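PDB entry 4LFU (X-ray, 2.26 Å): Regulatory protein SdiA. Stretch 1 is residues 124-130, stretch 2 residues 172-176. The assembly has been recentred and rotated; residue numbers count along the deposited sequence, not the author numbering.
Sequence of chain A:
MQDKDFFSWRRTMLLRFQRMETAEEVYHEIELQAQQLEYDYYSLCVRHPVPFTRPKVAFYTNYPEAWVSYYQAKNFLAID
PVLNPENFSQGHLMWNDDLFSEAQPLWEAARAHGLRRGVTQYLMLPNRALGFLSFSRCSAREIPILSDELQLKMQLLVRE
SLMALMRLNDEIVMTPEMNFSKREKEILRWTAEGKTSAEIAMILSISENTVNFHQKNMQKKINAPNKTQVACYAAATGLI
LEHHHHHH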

ATOM      1  N   MET A 124      -1.719   3.094  -4.111  1.00 29.53           N
ATOM      2  CA  MET A 124      -2.208   1.847  -3.550  1.00 29.75           C
ATOM      3  C   MET A 124      -2.954   2.128  -2.268  1.00 28.93           C
ATOM      4  O   MET A 124      -2.420   2.754  -1.368  1.00 28.57           O
ATOM      5  CB  MET A 124      -1.078   0.874  -3.241  1.00 29.74           C
ATOM      6  CG  MET A 124      -1.620  -0.353  -2.502  1.00 29.03           C
ATOM      7  SD  MET A 124      -0.471  -1.712  -2.542  1.00 31.73           S
ATOM      8  CE  MET A 124       0.827  -1.136  -1.437  1.00 25.40           C
ATOM      9  N   LEU A 125      -4.183   1.629  -2.181  1.00 28.52           N
ATOM     10  CA  LEU A 125      -5.028   1.827  -0.987  1.00 28.01           C
ATOM     11  C   LEU A 125      -4.751   0.823   0.162  1.00 27.48           C
ATOM     12  O   LEU A 125      -4.114  -0.220  -0.061  1.00 27.22           O
ATOM     13  CB  LEU A 125      -6.505   1.840  -1.399  1.00 27.56           C
ATOM     14  CG  LEU A 125      -6.800   2.883  -2.482  1.00 28.36           C
ATOM     15  CD1 LEU A 125      -8.103   2.563  -3.192  1.00 28.61           C
ATOM     16  CD2 LEU A 125      -6.799   4.294  -1.910  1.00 29.64           C
ATOM     17  N   PRO A 126      -5.252   1.121   1.389  1.00 27.04           N
ATOM     18  CA  PRO A 126      -5.016   0.189   2.531  1.00 26.22           C
ATOM     19  C   PRO A 126      -5.519  -1.234   2.255  1.00 25.65           C
ATOM     20  O   PRO A 126      -5.009  -2.186   2.839  1.00 25.09           O
ATOM     21  CB  PRO A 126      -5.795   0.827   3.699  1.00 26.35           C
ATOM     22  CG  PRO A 126      -5.950   2.319   3.288  1.00 26.64           C
ATOM     23  CD  PRO A 126      -6.061   2.298   1.784  1.00 26.77           C
ATOM     24  N   ASN A 127      -6.487  -1.373   1.348  1.00 24.91           N
ATOM     25  CA  ASN A 127      -7.034  -2.683   0.986  1.00 24.83           C
ATOM     26  C   ASN A 127      -6.311  -3.339  -0.206  1.00 24.89           C
ATOM     27  O   ASN A 127      -6.692  -4.433  -0.669  1.00 24.02           O
ATOM     28  CB  ASN A 127      -8.544  -2.588   0.745  1.00 25.04           C
ATOM     29  CG  ASN A 127      -8.916  -1.712  -0.463  1.00 25.40           C
ATOM     30  OD1 ASN A 127      -8.057  -1.158  -1.152  1.00 24.41           O
ATOM     31  ND2 ASN A 127     -10.216  -1.598  -0.720  1.00 25.19           N
ATOM     32  N   ARG A 128      -5.246  -2.661  -0.666  1.00 25.04           N
ATOM     33  CA  ARG A 128      -4.379  -3.112  -1.778  1.00 24.55           C
ATOM     34  C   ARG A 128      -5.010  -2.913  -3.168  1.00 25.48           C
ATOM     35  O   ARG A 128      -4.481  -3.382  -4.175  1.00 25.79           O
ATOM     36  CB  ARG A 128      -3.936  -4.559  -1.587  1.00 23.65           C
ATOM     37  CG  ARG A 128      -2.893  -4.765  -0.530  1.00 22.41           C
ATOM     38  CD  ARG A 128      -3.473  -4.695   0.870  1.00 21.28           C
ATOM     39  NE  ARG A 128      -2.624  -5.418   1.808  1.00 22.07           N
ATOM     40  CZ  ARG A 128      -2.308  -4.976   3.013  1.00 20.95           C
ATOM     41  NH1 ARG A 128      -2.824  -3.833   3.449  1.00 19.76           N
ATOM     42  NH2 ARG A 128      -1.511  -5.698   3.787  1.00 20.76           N
ATOM     43  N   ALA A 129      -6.142  -2.221  -3.226  1.00 26.13           N
ATOM     44  CA  ALA A 129      -6.680  -1.802  -4.516  1.00 26.90           C
ATOM     45  C   ALA A 129      -5.734  -0.749  -5.055  1.00 27.39           C
ATOM     46  O   ALA A 129      -5.083  -0.043  -4.285  1.00 27.57           O
ATOM     47  CB  ALA A 129      -8.085  -1.237  -4.363  1.00 26.18           C
ATOM     48  N   LEU A 130      -5.646  -0.641  -6.373  1.00 28.17           N
ATOM     49  CA  LEU A 130      -4.809   0.394  -6.968  1.00 28.13           C
ATOM     50  C   LEU A 130      -5.721   1.414  -7.607  1.00 27.14           C
ATOM     51  O   LEU A 130      -6.523   1.078  -8.494  1.00 26.65           O
ATOM     52  CB  LEU A 130      -3.841  -0.203  -8.010  1.00 28.94           C
ATOM     53  CG  LEU A 130      -2.736  -1.179  -7.584  1.00 31.69           C
ATOM     54  CD1 LEU A 130      -1.990  -1.612  -8.825  1.00 34.84           C
ATOM     55  CD2 LEU A 130      -1.746  -0.529  -6.615  1.00 33.51           C
ATOM     56  N   ILE A 172     -16.831   1.256  -5.961  1.00 33.80           N
ATOM     57  CA  ILE A 172     -15.669   1.522  -6.787  1.00 32.32           C
ATOM     58  C   ILE A 172     -14.387   1.066  -6.080  1.00 32.11           C
ATOM     59  O   ILE A 172     -13.484   0.537  -6.737  1.00 31.91           O
ATOM     60  CB  ILE A 172     -15.599   3.008  -7.261  1.00 32.22           C
ATOM     61  CG1 ILE A 172     -14.749   3.114  -8.538  1.00 32.37           C
ATOM     62  CG2 ILE A 172     -15.158   3.967  -6.121  1.00 32.10           C
ATOM     63  CD1 ILE A 172     -14.370   4.528  -8.978  1.00 30.93           C
ATOM     64  N   VAL A 173     -14.336   1.229  -4.755  1.00 31.10           N
ATOM     65  CA  VAL A 173     -13.132   0.949  -3.973  1.00 31.36           C
ATOM     66  C   VAL A 173     -13.185  -0.244  -3.000  1.00 31.92           C
ATOM     67  O   VAL A 173     -12.135  -0.700  -2.543  1.00 31.83           O
ATOM     68  CB  VAL A 173     -12.660   2.187  -3.166  1.00 31.18           C
ATOM     69  CG1 VAL A 173     -11.875   3.109  -4.016  1.00 31.39           C
ATOM     70  CG2 VAL A 173     -13.836   2.916  -2.522  1.00 30.81           C
ATOM     71  N   MET A 174     -14.377  -0.730  -2.660  1.00 32.42           N
ATOM     72  CA  MET A 174     -14.506  -1.791  -1.639  1.00 33.51           C
ATOM     73  C   MET A 174     -14.256  -3.220  -2.145  1.00 34.30           C
ATOM     74  O   MET A 174     -14.773  -3.630  -3.191  1.00 33.59           O
ATOM     75  CB  MET A 174     -15.860  -1.742  -0.892  1.00 33.39           C
ATOM     76  CG  MET A 174     -16.179  -0.459  -0.123  1.00 33.74           C
ATOM     77  SD  MET A 174     -14.887   0.336   0.864  1.00 39.84           S
ATOM     78  CE  MET A 174     -14.704  -0.796   2.256  1.00 40.51           C
ATOM     79  N   THR A 175     -13.480  -3.966  -1.354  1.00 35.50           N
ATOM     80  CA  THR A 175     -13.163  -5.375  -1.620  1.00 36.81           C
ATOM     81  C   THR A 175     -14.197  -6.240  -0.874  1.00 37.32           C
ATOM     82  O   THR A 175     -14.928  -5.703  -0.051  1.00 37.18           O
ATOM     83  CB  THR A 175     -11.690  -5.703  -1.217  1.00 37.06           C
ATOM     84  OG1 THR A 175     -11.390  -5.144   0.078  1.00 39.34           O
ATOM     85  CG2 THR A 175     -10.735  -5.106  -2.222  1.00 36.72           C
ATOM     86  N   PRO A 176     -14.299  -7.561  -1.193  1.00 38.07           N
ATOM     87  CA  PRO A 176     -15.281  -8.414  -0.507  1.00 38.26           C
ATOM     88  C   PRO A 176     -15.166  -8.321   1.016  1.00 38.89           C
ATOM     89  O   PRO A 176     -14.052  -8.286   1.564  1.00 38.43           O
ATOM     90  CB  PRO A 176     -14.902  -9.823  -0.972  1.00 38.34           C
ATOM     91  CG  PRO A 176     -14.308  -9.619  -2.302  1.00 37.73           C
ATOM     92  CD  PRO A 176     -13.530  -8.340  -2.184  1.00 37.93           C
TER
HETATM   93  O   HOH W   1     -12.151  -2.856   1.218  1.00 36.90           O

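Two segments of SdiA, whose touching residues are at least 44 apart in sequence, meet over a small interface, 194 Å² summed over both sides, with the amide of N127 at its centre. I172, at the start of stretch 2, is buried but does not reach stretch 1. V173 makes two kinds of contact. Its CG1 lies 3.9 Å from L125 CD1, an apolar touch between two buried branched side chains, and its carbonyl accepts the one direct hydrogen bond between the stretches, from N127 ND2 to V173 O at 2.8 Å. The turn presents that donor: L125 to R128 form a type I beta turn, closed by R128 N to L125 O at 2.8 Å, and N127, with chi1 in p, points toward stretch 2. Its other amide atom, OD1, accepts from A129 N at 3.0 Å, so asparagine serves both its own loop and its neighbour. The small A129 side chain fits beside this bond, CB 4.5 Å from V173 O. M174 points away and contributes little beyond its backbone. T175 turns back toward stretch 1; its OG1, 3.8 Å from N127 ND2, is linked to it through water 1, which accepts from N127 ND2 at 3.0 Å and hydrogen-bonds T175 OG1 at 2.7 Å. P176, exposed, lies beyond the contact.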